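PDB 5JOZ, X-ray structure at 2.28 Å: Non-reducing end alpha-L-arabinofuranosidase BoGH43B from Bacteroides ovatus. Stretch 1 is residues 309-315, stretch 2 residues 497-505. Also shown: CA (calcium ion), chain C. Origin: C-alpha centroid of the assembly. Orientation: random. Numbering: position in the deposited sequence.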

ATOM      1  N   PRO A 309     -15.263  13.445  -0.969  1.00 38.74           N
ATOM      2  CA  PRO A 309     -15.593  14.177  -2.182  1.00 38.73           C
ATOM      3  C   PRO A 309     -14.512  14.024  -3.260  1.00 34.74           C
ATOM      4  O   PRO A 309     -13.358  13.712  -2.963  1.00 35.84           O
ATOM      5  N   VAL A 310     -14.920  14.233  -4.504  1.00 28.87           N
ATOM      6  CA  VAL A 310     -14.040  14.120  -5.663  1.00 28.34           C
ATOM      7  C   VAL A 310     -12.920  15.165  -5.632  1.00 26.23           C
ATOM      8  O   VAL A 310     -11.781  14.859  -5.974  1.00 25.93           O
ATOM      9  N   ARG A 311     -13.279  16.395  -5.275  1.00 23.48           N
ATOM     10  CA  ARG A 311     -12.349  17.507  -5.227  1.00 24.75           C
ATOM     11  C   ARG A 311     -11.776  17.724  -3.832  1.00 25.83           C
ATOM     12  O   ARG A 311     -12.532  17.916  -2.870  1.00 28.44           O
ATOM     13  N   ASP A 312     -10.449  17.714  -3.739  1.00 23.85           N
ATOM     14  CA  ASP A 312      -9.732  18.284  -2.591  1.00 24.14           C
ATOM     15  C   ASP A 312      -9.387  19.736  -2.942  1.00 25.22           C
ATOM     16  O   ASP A 312      -8.560  20.004  -3.834  1.00 24.85           O
ATOM     17  N   ASP A 313     -10.039  20.666  -2.252  1.00 26.19           N
ATOM     18  CA  ASP A 313      -9.852  22.102  -2.492  1.00 27.98           C
ATOM     19  C   ASP A 313      -8.586  22.662  -1.820  1.00 28.38           C
ATOM     20  O   ASP A 313      -8.264  23.834  -2.018  1.00 28.32           O
ATOM     21  N   PHE A 314      -7.887  21.871  -1.006  1.00 30.08           N
ATOM     22  CA  PHE A 314      -6.683  22.351  -0.305  1.00 28.45           C
ATOM     23  C   PHE A 314      -6.988  23.648   0.453  1.00 27.46           C
ATOM     24  O   PHE A 314      -6.256  24.639   0.357  1.00 23.42           O
ATOM     25  N   ASP A 315      -8.092  23.636   1.190  1.00 30.31           N
ATOM     26  CA  ASP A 315      -8.612  24.844   1.838  1.00 34.35           C
ATOM     27  C   ASP A 315      -8.771  24.658   3.354  1.00 32.75           C
ATOM     28  O   ASP A 315      -9.655  25.253   3.966  1.00 34.50           O
ATOM     29  N   ASP A 497       1.486  26.259  -7.435  1.00 24.14           N
ATOM     30  CA  ASP A 497       0.320  26.336  -6.562  1.00 26.67           C
ATOM     31  C   ASP A 497      -0.832  25.552  -7.165  1.00 27.86           C
ATOM     32  O   ASP A 497      -1.306  25.868  -8.254  1.00 28.11           O
ATOM     33  N   PHE A 498      -1.271  24.524  -6.448  1.00 28.77           N
ATOM     34  CA  PHE A 498      -2.382  23.681  -6.873  1.00 27.01           C
ATOM     35  C   PHE A 498      -3.620  24.115  -6.116  1.00 26.59           C
ATOM     36  O   PHE A 498      -3.713  23.904  -4.912  1.00 29.29           O
ATOM     37  N   ASP A 499      -4.555  24.729  -6.828  1.00 28.58           N
ATOM     38  CA  ASP A 499      -5.790  25.232  -6.241  1.00 30.80           C
ATOM     39  C   ASP A 499      -6.696  24.066  -5.828  1.00 30.59           C
ATOM     40  O   ASP A 499      -7.306  24.089  -4.760  1.00 28.34           O
ATOM     41  N   TRP A 500      -6.792  23.055  -6.677  1.00 30.81           N
ATOM     42  CA  TRP A 500      -7.545  21.861  -6.332  1.00 27.99           C
ATOM     43  C   TRP A 500      -7.045  20.645  -7.087  1.00 25.53           C
ATOM     44  O   TRP A 500      -6.214  20.773  -7.983  1.00 29.58           O
ATOM     45  N   PHE A 501      -7.543  19.478  -6.681  1.00 23.14           N
ATOM     46  CA  PHE A 501      -7.189  18.182  -7.259  1.00 22.98           C
ATOM     47  C   PHE A 501      -8.428  17.289  -7.194  1.00 22.77           C
ATOM     48  O   PHE A 501      -8.907  16.988  -6.096  1.00 20.46           O
ATOM     49  N   ASP A 502      -8.941  16.909  -8.370  1.00 23.95           N
ATOM     50  CA  ASP A 502     -10.070  16.000  -8.530  1.00 22.09           C
ATOM     51  C   ASP A 502      -9.571  14.587  -8.731  1.00 24.71           C
ATOM     52  O   ASP A 502      -8.646  14.356  -9.495  1.00 25.95           O
ATOM     53  N   PHE A 503     -10.218  13.640  -8.071  1.00 28.79           N
ATOM     54  CA  PHE A 503      -9.891  12.234  -8.214  1.00 28.38           C
ATOM     55  C   PHE A 503     -11.208  11.456  -8.279  1.00 29.73           C
ATOM     56  O   PHE A 503     -11.910  11.358  -7.273  1.00 28.71           O
ATOM     57  N   ARG A 504     -11.556  10.936  -9.455  1.00 30.33           N
ATOM     58  CA  ARG A 504     -12.831  10.244  -9.642  1.00 34.89           C
ATOM     59  C   ARG A 504     -12.621   8.813 -10.108  1.00 32.05           C
ATOM     60  O   ARG A 504     -12.158   8.591 -11.218  1.00 31.36           O
ATOM     61  N   CYS A 505     -12.954   7.858  -9.241  1.00 31.47           N
ATOM     62  CA  CYS A 505     -12.935   6.440  -9.574  1.00 33.42           C
ATOM     63  C   CYS A 505     -14.257   6.016 -10.242  1.00 39.60           C
ATOM     64  O   CYS A 505     -15.358   6.372  -9.788  1.00 30.48           O
TER

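The strongest polar contact is the salt bridge from Arg311 to Asp502, whose side chains share one face of the antiparallel pairing. Arg311 NE donates to Asp502 OD1 at 2.8 Å and 165°; a weak second bond joins Arg311 NH2 to Asp502 OD2 at 3.3 Å. Arg311 (t, t, m) also lays its guanidinium flat on Trp500 (chi1 p): the planes differ by 4°, and Arg311 CZ lies 3.7 Å from the centroid of the five-membered ring, 15° off its normal, which identifies a cation-pi stack.

Calcium joins the backbones farther along. Asp313 O, Asp499 O and Asp499 OD1 each lie 2.4 Å from the ion CA, with two waters and one ligand from elsewhere in the structure. The shared metal accounts for the 2.9 Å approach of Asp313 O to Asp499 O, which is no hydrogen bond. Water 1, a calcium ligand, donates to Asp313 OD1 at 2.6 Å.

Asp312 (t) turns back on its own stretch, its OD1 accepting from Phe314 N at 3.0 Å. Phe314 (m) points toward the second strand and is buried there, with CZ 3.7 Å from Phe501 CB and CE2 4.1 Å from Phe498 CB. At the other end, Val310 (t) sets CG2 over a face of the Arg504 guanidinium, 3.6 Å from Arg504 NH1.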

ATOM      1  CB  PRO A 309     -15.714  15.626  -1.698  1.00 44.75           C
ATOM      2  CG  PRO A 309     -14.816  15.703  -0.516  1.00 44.06           C
ATOM      3  CD  PRO A 309     -14.806  14.339   0.107  1.00 41.82           C
ATOM      4  CB  VAL A 310     -14.847  14.306  -6.978  1.00 31.97           C
ATOM      5  CG1 VAL A 310     -13.919  14.402  -8.194  1.00 31.57           C
ATOM      6  CG2 VAL A 310     -15.856  13.173  -7.141  1.00 32.61           C
ATOM      7  CB  ARG A 311     -13.057  18.788  -5.637  1.00 23.42           C
ATOM      8  CG  ARG A 311     -12.129  19.990  -5.649  1.00 25.98           C
ATOM      9  CD  ARG A 311     -12.682  21.130  -6.484  1.00 26.22           C
ATOM     10  NE  ARG A 311     -12.779  20.777  -7.893  1.00 28.45           N
ATOM     11  CZ  ARG A 311     -13.116  21.623  -8.869  1.00 29.71           C
ATOM     12  NH1 ARG A 311     -13.381  22.910  -8.616  1.00 29.96           N
ATOM     13  NH2 ARG A 311     -13.160  21.178 -10.119  1.00 29.29           N
ATOM     14  CB  ASP A 312      -8.474  17.463  -2.279  1.00 22.91           C
ATOM     15  CG  ASP A 312      -7.812  17.844  -0.942  1.00 24.93           C
ATOM     16  OD1 ASP A 312      -8.002  18.967  -0.443  1.00 24.51           O
ATOM     17  OD2 ASP A 312      -7.054  16.998  -0.401  1.00 26.07           O
ATOM     18  CB  ASP A 313     -11.072  22.902  -1.980  1.00 34.05           C
ATOM     19  CG  ASP A 313     -12.285  22.800  -2.886  1.00 44.81           C
ATOM     20  OD1 ASP A 313     -12.179  23.152  -4.081  1.00 47.12           O
ATOM     21  OD2 ASP A 313     -13.364  22.409  -2.386  1.00 53.42           O
ATOM     22  CB  PHE A 314      -5.517  22.563  -1.293  1.00 29.87           C
ATOM     23  CG  PHE A 314      -5.135  21.331  -2.076  1.00 26.44           C
ATOM     24  CD1 PHE A 314      -4.728  20.165  -1.414  1.00 24.77           C
ATOM     25  CD2 PHE A 314      -5.135  21.346  -3.466  1.00 24.95           C
ATOM     26  CE1 PHE A 314      -4.357  19.031  -2.124  1.00 24.76           C
ATOM     27  CE2 PHE A 314      -4.755  20.211  -4.184  1.00 27.69           C
ATOM     28  CZ  PHE A 314      -4.370  19.055  -3.512  1.00 26.71           C
ATOM     29  CB  ASP A 315      -9.934  25.273   1.170  1.00 33.87           C
ATOM     30  CG  ASP A 315     -11.025  24.199   1.241  1.00 34.50           C
ATOM     31  OD1 ASP A 315     -10.750  23.074   1.713  1.00 35.73           O
ATOM     32  OD2 ASP A 315     -12.168  24.487   0.812  1.00 36.97           O
ATOM     33  CB  ASP A 497      -0.108  27.792  -6.373  1.00 28.90           C
ATOM     34  CG  ASP A 497       0.889  28.600  -5.541  1.00 30.99           C
ATOM     35  OD1 ASP A 497       1.786  28.024  -4.888  1.00 37.49           O
ATOM     36  OD2 ASP A 497       0.768  29.833  -5.514  1.00 35.05           O
ATOM     37  CB  PHE A 498      -2.070  22.211  -6.591  1.00 25.33           C
ATOM     38  CG  PHE A 498      -0.934  21.679  -7.410  1.00 24.31           C
ATOM     39  CD1 PHE A 498       0.375  21.925  -7.040  1.00 24.61           C
ATOM     40  CD2 PHE A 498      -1.173  20.976  -8.572  1.00 23.98           C
ATOM     41  CE1 PHE A 498       1.424  21.451  -7.802  1.00 30.73           C
ATOM     42  CE2 PHE A 498      -0.124  20.492  -9.342  1.00 24.58           C
ATOM     43  CZ  PHE A 498       1.173  20.722  -8.957  1.00 26.92           C
ATOM     44  CB  ASP A 499      -6.513  26.134  -7.251  1.00 33.53           C
ATOM     45  CG  ASP A 499      -7.605  26.979  -6.623  1.00 35.35           C
ATOM     46  OD1 ASP A 499      -7.802  26.932  -5.387  1.00 40.05           O
ATOM     47  OD2 ASP A 499      -8.276  27.705  -7.383  1.00 37.94           O
ATOM     48  CB  TRP A 500      -9.046  22.079  -6.557  1.00 28.64           C
ATOM     49  CG  TRP A 500      -9.446  22.695  -7.880  1.00 27.61           C
ATOM     50  CD1 TRP A 500      -9.817  23.991  -8.094  1.00 26.71           C
ATOM     51  CD2 TRP A 500      -9.547  22.036  -9.144  1.00 25.06           C
ATOM     52  NE1 TRP A 500     -10.132  24.183  -9.412  1.00 26.71           N
ATOM     53  CE2 TRP A 500      -9.988  22.997 -10.080  1.00 27.19           C
ATOM     54  CE3 TRP A 500      -9.331  20.721  -9.578  1.00 25.92           C
ATOM     55  CZ2 TRP A 500     -10.202  22.690 -11.432  1.00 27.05           C
ATOM     56  CZ3 TRP A 500      -9.531  20.415 -10.925  1.00 26.90           C
ATOM     57  CH2 TRP A 500      -9.951  21.401 -11.838  1.00 25.46           C
ATOM     58  CB  PHE A 501      -6.038  17.545  -6.469  1.00 21.53           C
ATOM     59  CG  PHE A 501      -5.428  16.335  -7.128  1.00 22.41           C
ATOM     60  CD1 PHE A 501      -6.081  15.097  -7.116  1.00 22.19           C
ATOM     61  CD2 PHE A 501      -4.176  16.418  -7.738  1.00 21.64           C
ATOM     62  CE1 PHE A 501      -5.508  13.986  -7.715  1.00 21.61           C
ATOM     63  CE2 PHE A 501      -3.601  15.308  -8.339  1.00 20.81           C
ATOM     64  CZ  PHE A 501      -4.264  14.092  -8.332  1.00 21.15           C
ATOM     65  CB  ASP A 502     -10.904  16.353  -9.765  1.00 23.46           C
ATOM     66  CG  ASP A 502     -11.752  17.600  -9.584  1.00 26.59           C
ATOM     67  OD1 ASP A 502     -11.761  18.234  -8.496  1.00 27.85           O
ATOM     68  OD2 ASP A 502     -12.428  17.950 -10.568  1.00 33.96           O
ATOM     69  CB  PHE A 503      -9.040  11.793  -7.018  1.00 27.71           C
ATOM     70  CG  PHE A 503      -8.308  10.500  -7.237  1.00 32.04           C
ATOM     71  CD1 PHE A 503      -7.204  10.446  -8.087  1.00 34.92           C
ATOM     72  CD2 PHE A 503      -8.718   9.333  -6.599  1.00 34.29           C
ATOM     73  CE1 PHE A 503      -6.520   9.258  -8.299  1.00 33.61           C
ATOM     74  CE2 PHE A 503      -8.038   8.142  -6.805  1.00 36.13           C
ATOM     75  CZ  PHE A 503      -6.936   8.107  -7.658  1.00 34.50           C
ATOM     76  CB  ARG A 504     -13.694  11.006 -10.642  1.00 38.55           C
ATOM     77  CG  ARG A 504     -15.162  10.622 -10.575  1.00 44.47           C
ATOM     78  CD  ARG A 504     -15.941  11.332 -11.661  1.00 47.00           C
ATOM     79  NE  ARG A 504     -15.698  12.777 -11.638  1.00 48.09           N
ATOM     80  CZ  ARG A 504     -16.430  13.687 -10.990  1.00 49.31           C
ATOM     81  NH1 ARG A 504     -17.512  13.340 -10.285  1.00 42.51           N
ATOM     82  NH2 ARG A 504     -16.076  14.976 -11.061  1.00 46.22           N
ATOM     83  CB  CYS A 505     -12.711   5.605  -8.322  1.00 36.94           C
ATOM     84  SG  CYS A 505     -11.190   5.964  -7.421  1.00 36.10           S
TER
HETATM   85 CA    CA C 601      -8.537  25.657  -3.476  1.00 32.53          CA
HETATM   86  O   HOH W   1     -10.488  24.996  -4.707  1.00 37.56           O
HETATM   87  O   HOH W   2      -9.924  27.011  -2.022  1.00 34.11           O